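Local coordinates for protein putative aminooxidase (Propionibacterium acnes, PDB 2BA9) that binds FAD and isomerises polyunsaturated fatty acids, producing conjugated linoleic acid, at residues A[387-399]-A[412-424]. Numbering follows the deposited sequence.
Sequences VEGMQGRRNTFYA and CHYSKDLVTRFFV
The Phe-397 ring is sandwiched between Phe-423, whose CE2 stands over the centre of one face, and Gly-392, whose CA, 3.4 Å above the plane, lies toward the rim of the other. Phe-422 meets the same ring obliquely, its CB 3.6 Å from Phe-397 CE1, with the two ring planes at 39°. Leu-418 CD1 touches Phe-422 at its edge, while the guanidinium of Arg-421 has Phe-422 CE2 over one face. Gln-391 crosses Phe-422 at about a right angle and lays its CB 3.6 Å from Phe-422 CZ.

Beyond this aromatic cluster the contact turns polar. With CG of Tyr-414 anti to the backbone N (chi1 -170°), the phenol reaches from helix 408-423 toward the other segment and donates to Glu-388; OH to OE2 is 2.6 Å, on the syn side of a carboxylate nearly coplanar with the ring. The other oxygen, OE1, accepts from Gln-391 NE2 and lies at the edge of the Arg-421 guanidinium in a long salt bridge (OE1 to NH2 3.5 Å), the two planes being almost perpendicular. Bent at chi2 (-76°), Gln-391 turns its amide to the backbone of Tyr-398: its NE2 donates to Tyr-398 O at 2.9 Å, and Gln-391 OE1 accepts from Tyr-398 N at 2.8 Å, both acceptors used on a lone pair.

Through Phe-397, strand 396-398, outermost in the parallel sheet of the FAD-binding, Rossmann-type fold, packs on the C-terminal helix, and just past its end Ala-399 CB rests 4.0 Å from Tyr-414 CE2. Three bonds grip the Gln-391 amide, fixing its rotation and tying the turn after helix 383-389 to the strand. The Arg-421 charge, which also meets Tyr-134 in a cation-pi contact, would favour an ionised Glu-388, whose carboxylate is in turn held by phenol and amide donors.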
ATOM      1  N   VAL A 387     -12.173  13.549   9.188  1.00 26.11           N
ATOM      2  CA  VAL A 387     -11.878  13.622   7.751  1.00 25.97           C
ATOM      3  C   VAL A 387     -13.024  13.054   6.895  1.00 26.57           C
ATOM      4  O   VAL A 387     -13.357  13.627   5.851  1.00 25.95           O
ATOM      5  CB  VAL A 387     -10.508  13.019   7.413  1.00 25.99           C
ATOM      6  CG1 VAL A 387     -10.277  12.985   5.891  1.00 25.43           C
ATOM      7  CG2 VAL A 387      -9.421  13.830   8.100  1.00 25.00           C
ATOM      8  N   GLU A 388     -13.665  11.977   7.358  1.00 26.87           N
ATOM      9  CA  GLU A 388     -14.832  11.436   6.653  1.00 27.34           C
ATOM     10  C   GLU A 388     -16.051  12.346   6.784  1.00 27.57           C
ATOM     11  O   GLU A 388     -16.881  12.405   5.873  1.00 27.36           O
ATOM     12  CB  GLU A 388     -15.181  10.022   7.121  1.00 27.19           C
ATOM     13  CG  GLU A 388     -14.155   8.968   6.732  1.00 28.74           C
ATOM     14  CD  GLU A 388     -14.210   8.587   5.256  1.00 29.86           C
ATOM     15  OE1 GLU A 388     -14.719   9.382   4.435  1.00 30.40           O
ATOM     16  OE2 GLU A 388     -13.747   7.484   4.917  1.00 28.79           O
ATOM     17  N   GLY A 389     -16.161  13.032   7.922  1.00 27.59           N
ATOM     18  CA  GLY A 389     -17.161  14.066   8.104  1.00 28.01           C
ATOM     19  C   GLY A 389     -16.961  15.227   7.148  1.00 28.33           C
ATOM     20  O   GLY A 389     -17.923  15.880   6.756  1.00 28.88           O
ATOM     21  N   MET A 390     -15.715  15.481   6.763  1.00 28.79           N
ATOM     22  CA  MET A 390     -15.409  16.527   5.779  1.00 28.93           C
ATOM     23  C   MET A 390     -15.744  16.163   4.339  1.00 28.91           C
ATOM     24  O   MET A 390     -15.591  17.006   3.455  1.00 29.05           O
ATOM     25  CB  MET A 390     -13.930  16.887   5.835  1.00 28.99           C
ATOM     26  CG  MET A 390     -13.500  17.551   7.115  1.00 29.62           C
ATOM     27  SD  MET A 390     -11.729  17.766   7.045  1.00 31.25           S
ATOM     28  CE  MET A 390     -11.288  17.848   8.750  1.00 33.99           C
ATOM     29  N   GLN A 391     -16.163  14.924   4.078  1.00 29.03           N
ATOM     30  CA  GLN A 391     -16.378  14.486   2.694  1.00 29.08           C
ATOM     31  C   GLN A 391     -17.366  15.402   1.989  1.00 29.15           C
ATOM     32  O   GLN A 391     -18.337  15.867   2.588  1.00 29.32           O
ATOM     33  CB  GLN A 391     -16.846  13.026   2.622  1.00 29.29           C
ATOM     34  CG  GLN A 391     -15.775  11.991   3.016  1.00 28.55           C
ATOM     35  CD  GLN A 391     -14.713  11.755   1.946  1.00 28.89           C
ATOM     36  OE1 GLN A 391     -14.442  12.624   1.108  1.00 28.79           O
ATOM     37  NE2 GLN A 391     -14.100  10.572   1.977  1.00 26.21           N
ATOM     38  N   GLY A 392     -17.079  15.709   0.729  1.00 29.09           N
ATOM     39  CA  GLY A 392     -17.968  16.543  -0.075  1.00 29.14           C
ATOM     40  C   GLY A 392     -17.884  18.035   0.198  1.00 28.96           C
ATOM     41  O   GLY A 392     -18.494  18.830  -0.529  1.00 28.73           O
ATOM     42  N   ARG A 393     -17.126  18.425   1.227  1.00 28.59           N
ATOM     43  CA  ARG A 393     -16.943  19.843   1.562  1.00 28.54           C
ATOM     44  C   ARG A 393     -16.291  20.602   0.422  1.00 28.53           C
ATOM     45  O   ARG A 393     -15.172  20.278   0.002  1.00 28.08           O
ATOM     46  CB  ARG A 393     -16.093  20.028   2.820  1.00 28.47           C
ATOM     47  CG  ARG A 393     -15.944  21.502   3.225  1.00 28.65           C
ATOM     48  CD  ARG A 393     -14.964  21.723   4.359  1.00 28.35           C
ATOM     49  NE  ARG A 393     -15.387  21.081   5.601  1.00 28.75           N
ATOM     50  CZ  ARG A 393     -14.789  21.238   6.779  1.00 29.32           C
ATOM     51  NH1 ARG A 393     -13.739  22.040   6.910  1.00 28.64           N
ATOM     52  NH2 ARG A 393     -15.249  20.587   7.837  1.00 30.52           N
ATOM     53  N   ARG A 394     -16.992  21.638  -0.040  1.00 28.73           N
ATOM     54  CA  ARG A 394     -16.599  22.408  -1.217  1.00 28.74           C
ATOM     55  C   ARG A 394     -16.281  21.485  -2.375  1.00 28.28           C
ATOM     56  O   ARG A 394     -15.262  21.641  -3.055  1.00 28.20           O
ATOM     57  CB  ARG A 394     -15.432  23.342  -0.898  1.00 29.07           C
ATOM     58  CG  ARG A 394     -15.857  24.542  -0.056  1.00 29.64           C
ATOM     59  CD  ARG A 394     -14.700  25.083   0.741  1.00 30.52           C
ATOM     60  NE  ARG A 394     -13.829  25.931  -0.062  1.00 31.08           N
ATOM     61  CZ  ARG A 394     -12.513  26.050   0.107  1.00 31.38           C
ATOM     62  NH1 ARG A 394     -11.866  25.361   1.034  1.00 32.03           N
ATOM     63  NH2 ARG A 394     -11.829  26.869  -0.671  1.00 31.87           N
ATOM     64  N   ASN A 395     -17.170  20.506  -2.563  1.00 27.93           N
ATOM     65  CA  ASN A 395     -17.109  19.564  -3.678  1.00 27.56           C
ATOM     66  C   ASN A 395     -15.788  18.811  -3.790  1.00 27.08           C
ATOM     67  O   ASN A 395     -15.376  18.418  -4.883  1.00 25.84           O
ATOM     68  CB  ASN A 395     -17.415  20.295  -4.983  1.00 27.70           C
ATOM     69  CG  ASN A 395     -18.695  21.085  -4.908  1.00 28.03           C
ATOM     70  OD1 ASN A 395     -19.703  20.592  -4.406  1.00 28.61           O
ATOM     71  ND2 ASN A 395     -18.673  22.311  -5.405  1.00 30.93           N
ATOM     72  N   THR A 396     -15.144  18.610  -2.641  1.00 26.76           N
ATOM     73  CA  THR A 396     -13.886  17.896  -2.563  1.00 26.56           C
ATOM     74  C   THR A 396     -14.113  16.604  -1.808  1.00 26.71           C
ATOM     75  O   THR A 396     -14.688  16.620  -0.716  1.00 26.71           O
ATOM     76  CB  THR A 396     -12.833  18.709  -1.813  1.00 26.37           C
ATOM     77  OG1 THR A 396     -12.696  19.993  -2.435  1.00 25.47           O
ATOM     78  CG2 THR A 396     -11.492  17.981  -1.821  1.00 26.51           C
ATOM     79  N   PHE A 397     -13.659  15.496  -2.395  1.00 26.74           N
ATOM     80  CA  PHE A 397     -13.741  14.184  -1.768  1.00 26.64           C
ATOM     81  C   PHE A 397     -12.336  13.623  -1.565  1.00 26.40           C
ATOM     82  O   PHE A 397     -11.412  13.937  -2.318  1.00 26.76           O
ATOM     83  CB  PHE A 397     -14.613  13.246  -2.597  1.00 26.59           C
ATOM     84  CG  PHE A 397     -16.049  13.682  -2.681  1.00 27.24           C
ATOM     85  CD1 PHE A 397     -16.981  13.234  -1.748  1.00 26.53           C
ATOM     86  CD2 PHE A 397     -16.469  14.557  -3.684  1.00 26.61           C
ATOM     87  CE1 PHE A 397     -18.296  13.623  -1.827  1.00 27.00           C
ATOM     88  CE2 PHE A 397     -17.791  14.967  -3.755  1.00 26.64           C
ATOM     89  CZ  PHE A 397     -18.706  14.498  -2.827  1.00 27.36           C
ATOM     90  N   TYR A 398     -12.196  12.813  -0.518  1.00 26.36           N
ATOM     91  CA  TYR A 398     -10.907  12.313  -0.037  1.00 26.13           C
ATOM     92  C   TYR A 398     -10.843  10.798  -0.162  1.00 25.89           C
ATOM     93  O   TYR A 398     -11.742  10.098   0.312  1.00 24.94           O
ATOM     94  CB  TYR A 398     -10.706  12.740   1.423  1.00 26.06           C
ATOM     95  CG  TYR A 398     -10.925  14.236   1.627  1.00 25.84           C
ATOM     96  CD1 TYR A 398      -9.994  15.168   1.167  1.00 25.55           C
ATOM     97  CD2 TYR A 398     -12.069  14.715   2.255  1.00 25.99           C
ATOM     98  CE1 TYR A 398     -10.202  16.538   1.330  1.00 25.53           C
ATOM     99  CE2 TYR A 398     -12.278  16.082   2.422  1.00 26.60           C
ATOM    100  CZ  TYR A 398     -11.339  16.985   1.957  1.00 25.50           C
ATOM    101  OH  TYR A 398     -11.541  18.328   2.139  1.00 26.64           O
ATOM    102  N   ALA A 399      -9.781  10.308  -0.811  1.00 25.51           N
ATOM    103  CA  ALA A 399      -9.601   8.887  -1.086  1.00 25.19           C
ATOM    104  C   ALA A 399      -8.112   8.466  -1.118  1.00 25.31           C
ATOM    105  O   ALA A 399      -7.250   9.144  -0.583  1.00 25.37           O
ATOM    106  CB  ALA A 399     -10.297   8.528  -2.382  1.00 25.05           C
ATOM    107  N   CYS A 412      -8.707   0.592  -4.287  1.00 25.13           N
ATOM    108  CA  CYS A 412      -9.661   0.441  -5.382  1.00 25.14           C
ATOM    109  C   CYS A 412     -11.064   0.188  -4.817  1.00 25.08           C
ATOM    110  O   CYS A 412     -12.032   0.793  -5.265  1.00 24.36           O
ATOM    111  CB  CYS A 412      -9.253  -0.697  -6.319  1.00 25.14           C
ATOM    112  SG  CYS A 412      -7.735  -0.384  -7.269  1.00 26.69           S
ATOM    113  N   HIS A 413     -11.148  -0.705  -3.830  1.00 25.00           N
ATOM    114  CA  HIS A 413     -12.401  -0.992  -3.093  1.00 24.67           C
ATOM    115  C   HIS A 413     -12.985   0.279  -2.442  1.00 24.76           C
ATOM    116  O   HIS A 413     -14.203   0.542  -2.499  1.00 23.90           O
ATOM    117  CB  HIS A 413     -12.118  -2.086  -2.052  1.00 24.56           C
ATOM    118  CG  HIS A 413     -13.334  -2.636  -1.369  1.00 25.40           C
ATOM    119  ND1 HIS A 413     -13.248  -3.539  -0.331  1.00 25.59           N
ATOM    120  CD2 HIS A 413     -14.653  -2.392  -1.543  1.00 24.79           C
ATOM    121  CE1 HIS A 413     -14.460  -3.844   0.089  1.00 23.80           C
ATOM    122  NE2 HIS A 413     -15.331  -3.164  -0.632  1.00 25.45           N
ATOM    123  N   TYR A 414     -12.114   1.093  -1.855  1.00 24.82           N
ATOM    124  CA  TYR A 414     -12.543   2.376  -1.314  1.00 24.72           C
ATOM    125  C   TYR A 414     -13.056   3.316  -2.415  1.00 24.56           C
ATOM    126  O   TYR A 414     -14.075   3.988  -2.226  1.00 23.97           O
ATOM    127  CB  TYR A 414     -11.414   3.054  -0.529  1.00 24.90           C
ATOM    128  CG  TYR A 414     -11.883   4.271   0.241  1.00 24.94           C
ATOM    129  CD1 TYR A 414     -12.190   4.188   1.589  1.00 25.34           C
ATOM    130  CD2 TYR A 414     -12.035   5.503  -0.389  1.00 25.39           C
ATOM    131  CE1 TYR A 414     -12.636   5.299   2.292  1.00 25.13           C
ATOM    132  CE2 TYR A 414     -12.472   6.615   0.304  1.00 24.91           C
ATOM    133  CZ  TYR A 414     -12.769   6.505   1.643  1.00 24.43           C
ATOM    134  OH  TYR A 414     -13.200   7.598   2.335  1.00 24.73           O
ATOM    135  N   SER A 415     -12.350   3.382  -3.546  1.00 24.24           N
ATOM    136  CA  SER A 415     -12.819   4.200  -4.685  1.00 24.23           C
ATOM    137  C   SER A 415     -14.220   3.762  -5.194  1.00 24.15           C
ATOM    138  O   SER A 415     -15.130   4.588  -5.344  1.00 23.42           O
ATOM    139  CB  SER A 415     -11.788   4.207  -5.827  1.00 24.56           C
ATOM    140  OG  SER A 415     -10.782   5.207  -5.622  1.00 25.08           O
ATOM    141  N   LYS A 416     -14.379   2.463  -5.433  1.00 24.36           N
ATOM    142  CA  LYS A 416     -15.689   1.844  -5.753  1.00 24.67           C
ATOM    143  C   LYS A 416     -16.792   2.311  -4.801  1.00 24.86           C
ATOM    144  O   LYS A 416     -17.859   2.772  -5.231  1.00 25.22           O
ATOM    145  CB  LYS A 416     -15.558   0.311  -5.674  1.00 24.70           C
ATOM    146  CG  LYS A 416     -16.818  -0.516  -5.938  1.00 24.61           C
ATOM    147  CD  LYS A 416     -16.547  -1.985  -5.618  1.00 25.37           C
ATOM    148  CE  LYS A 416     -17.639  -2.920  -6.114  1.00 25.90           C
ATOM    149  NZ  LYS A 416     -18.863  -2.815  -5.300  1.00 28.98           N
ATOM    150  N   ASP A 417     -16.538   2.170  -3.506  1.00 24.82           N
ATOM    151  CA  ASP A 417     -17.536   2.493  -2.486  1.00 25.04           C
ATOM    152  C   ASP A 417     -17.797   4.003  -2.404  1.00 25.16           C
ATOM    153  O   ASP A 417     -18.901   4.409  -2.094  1.00 24.96           O
ATOM    154  CB  ASP A 417     -17.098   1.971  -1.111  1.00 24.87           C
ATOM    155  CG  ASP A 417     -17.266   0.463  -0.958  1.00 25.70           C
ATOM    156  OD1 ASP A 417     -18.014  -0.168  -1.742  1.00 27.80           O
ATOM    157  OD2 ASP A 417     -16.659  -0.100  -0.030  1.00 23.89           O
ATOM    158  N   LEU A 418     -16.785   4.825  -2.693  1.00 25.03           N
ATOM    159  CA  LEU A 418     -16.955   6.285  -2.698  1.00 25.19           C
ATOM    160  C   LEU A 418     -18.078   6.713  -3.643  1.00 25.04           C
ATOM    161  O   LEU A 418     -18.842   7.624  -3.335  1.00 24.48           O
ATOM    162  CB  LEU A 418     -15.660   7.000  -3.088  1.00 25.11           C
ATOM    163  CG  LEU A 418     -15.621   8.517  -2.844  1.00 25.43           C
ATOM    164  CD1 LEU A 418     -15.315   8.841  -1.372  1.00 23.00           C
ATOM    165  CD2 LEU A 418     -14.596   9.174  -3.776  1.00 25.27           C
ATOM    166  N   VAL A 419     -18.147   6.054  -4.793  1.00 25.48           N
ATOM    167  CA  VAL A 419     -19.155   6.347  -5.802  1.00 25.91           C
ATOM    168  C   VAL A 419     -20.520   5.949  -5.257  1.00 26.17           C
ATOM    169  O   VAL A 419     -21.492   6.692  -5.387  1.00 26.40           O
ATOM    170  CB  VAL A 419     -18.896   5.576  -7.114  1.00 26.08           C
ATOM    171  CG1 VAL A 419     -19.999   5.874  -8.130  1.00 26.06           C
ATOM    172  CG2 VAL A 419     -17.507   5.904  -7.686  1.00 25.45           C
ATOM    173  N   THR A 420     -20.574   4.777  -4.628  1.00 26.64           N
ATOM    174  CA  THR A 420     -21.780   4.314  -3.944  1.00 27.05           C
ATOM    175  C   THR A 420     -22.182   5.246  -2.810  1.00 27.24           C
ATOM    176  O   THR A 420     -23.345   5.592  -2.680  1.00 27.07           O
ATOM    177  CB  THR A 420     -21.608   2.901  -3.350  1.00 26.92           C
ATOM    178  OG1 THR A 420     -21.082   2.014  -4.348  1.00 26.36           O
ATOM    179  CG2 THR A 420     -22.948   2.374  -2.850  1.00 27.57           C
ATOM    180  N   ARG A 421     -21.216   5.658  -1.996  1.00 27.81           N
ATOM    181  CA  ARG A 421     -21.522   6.430  -0.787  1.00 27.69           C
ATOM    182  C   ARG A 421     -21.993   7.860  -1.055  1.00 27.86           C
ATOM    183  O   ARG A 421     -22.868   8.363  -0.327  1.00 27.57           O
ATOM    184  CB  ARG A 421     -20.322   6.456   0.158  1.00 27.75           C
ATOM    185  CG  ARG A 421     -19.972   5.095   0.757  1.00 27.90           C
ATOM    186  CD  ARG A 421     -19.099   5.254   1.964  1.00 29.04           C
ATOM    187  NE  ARG A 421     -17.827   5.880   1.629  1.00 29.94           N
ATOM    188  CZ  ARG A 421     -17.163   6.758   2.388  1.00 29.27           C
ATOM    189  NH1 ARG A 421     -17.644   7.195   3.554  1.00 25.90           N
ATOM    190  NH2 ARG A 421     -15.994   7.223   1.958  1.00 29.05           N
ATOM    191  N   PHE A 422     -21.437   8.504  -2.086  1.00 27.76           N
ATOM    192  CA  PHE A 422     -21.677   9.936  -2.310  1.00 27.99           C
ATOM    193  C   PHE A 422     -22.216  10.377  -3.686  1.00 28.14           C
ATOM    194  O   PHE A 422     -22.789  11.467  -3.807  1.00 28.56           O
ATOM    195  CB  PHE A 422     -20.389  10.696  -2.035  1.00 28.27           C
ATOM    196  CG  PHE A 422     -19.844  10.479  -0.656  1.00 28.67           C
ATOM    197  CD1 PHE A 422     -20.587  10.845   0.457  1.00 29.58           C
ATOM    198  CD2 PHE A 422     -18.597   9.902  -0.466  1.00 28.98           C
ATOM    199  CE1 PHE A 422     -20.090  10.639   1.739  1.00 29.27           C
ATOM    200  CE2 PHE A 422     -18.095   9.704   0.805  1.00 29.04           C
ATOM    201  CZ  PHE A 422     -18.840  10.075   1.908  1.00 28.58           C
ATOM    202  N   PHE A 423     -22.038   9.568  -4.722  1.00 27.85           N
ATOM    203  CA  PHE A 423     -22.344  10.035  -6.067  1.00 27.95           C
ATOM    204  C   PHE A 423     -23.682   9.526  -6.573  1.00 28.30           C
ATOM    205  O   PHE A 423     -24.504  10.307  -7.058  1.00 28.46           O
ATOM    206  CB  PHE A 423     -21.214   9.676  -7.030  1.00 27.81           C
ATOM    207  CG  PHE A 423     -19.969  10.498  -6.825  1.00 27.75           C
ATOM    208  CD1 PHE A 423     -19.625  11.500  -7.722  1.00 27.91           C
ATOM    209  CD2 PHE A 423     -19.154  10.282  -5.717  1.00 27.63           C
ATOM    210  CE1 PHE A 423     -18.472  12.270  -7.534  1.00 27.14           C
ATOM    211  CE2 PHE A 423     -17.999  11.038  -5.514  1.00 27.87           C
ATOM    212  CZ  PHE A 423     -17.654  12.036  -6.427  1.00 27.09           C
ATOM    213  N   VAL A 424     -23.911   8.222  -6.459  1.00 28.55           N
ATOM    214  CA  VAL A 424     -25.131   7.626  -7.014  1.00 28.69           C
ATOM    215  C   VAL A 424     -26.384   8.149  -6.297  1.00 28.50           C
ATOM    216  O   VAL A 424     -26.530   8.044  -5.079  1.00 27.84           O
ATOM    217  CB  VAL A 424     -25.084   6.080  -6.987  1.00 28.57           C
ATOM    218  CG1 VAL A 424     -24.084   5.564  -8.017  1.00 29.80           C
ATOM    219  CG2 VAL A 424     -24.717   5.579  -5.610  1.00 30.02           C
ATOM    220  OXT VAL A 424     -27.263   8.731  -6.933  1.00 28.25           O
TER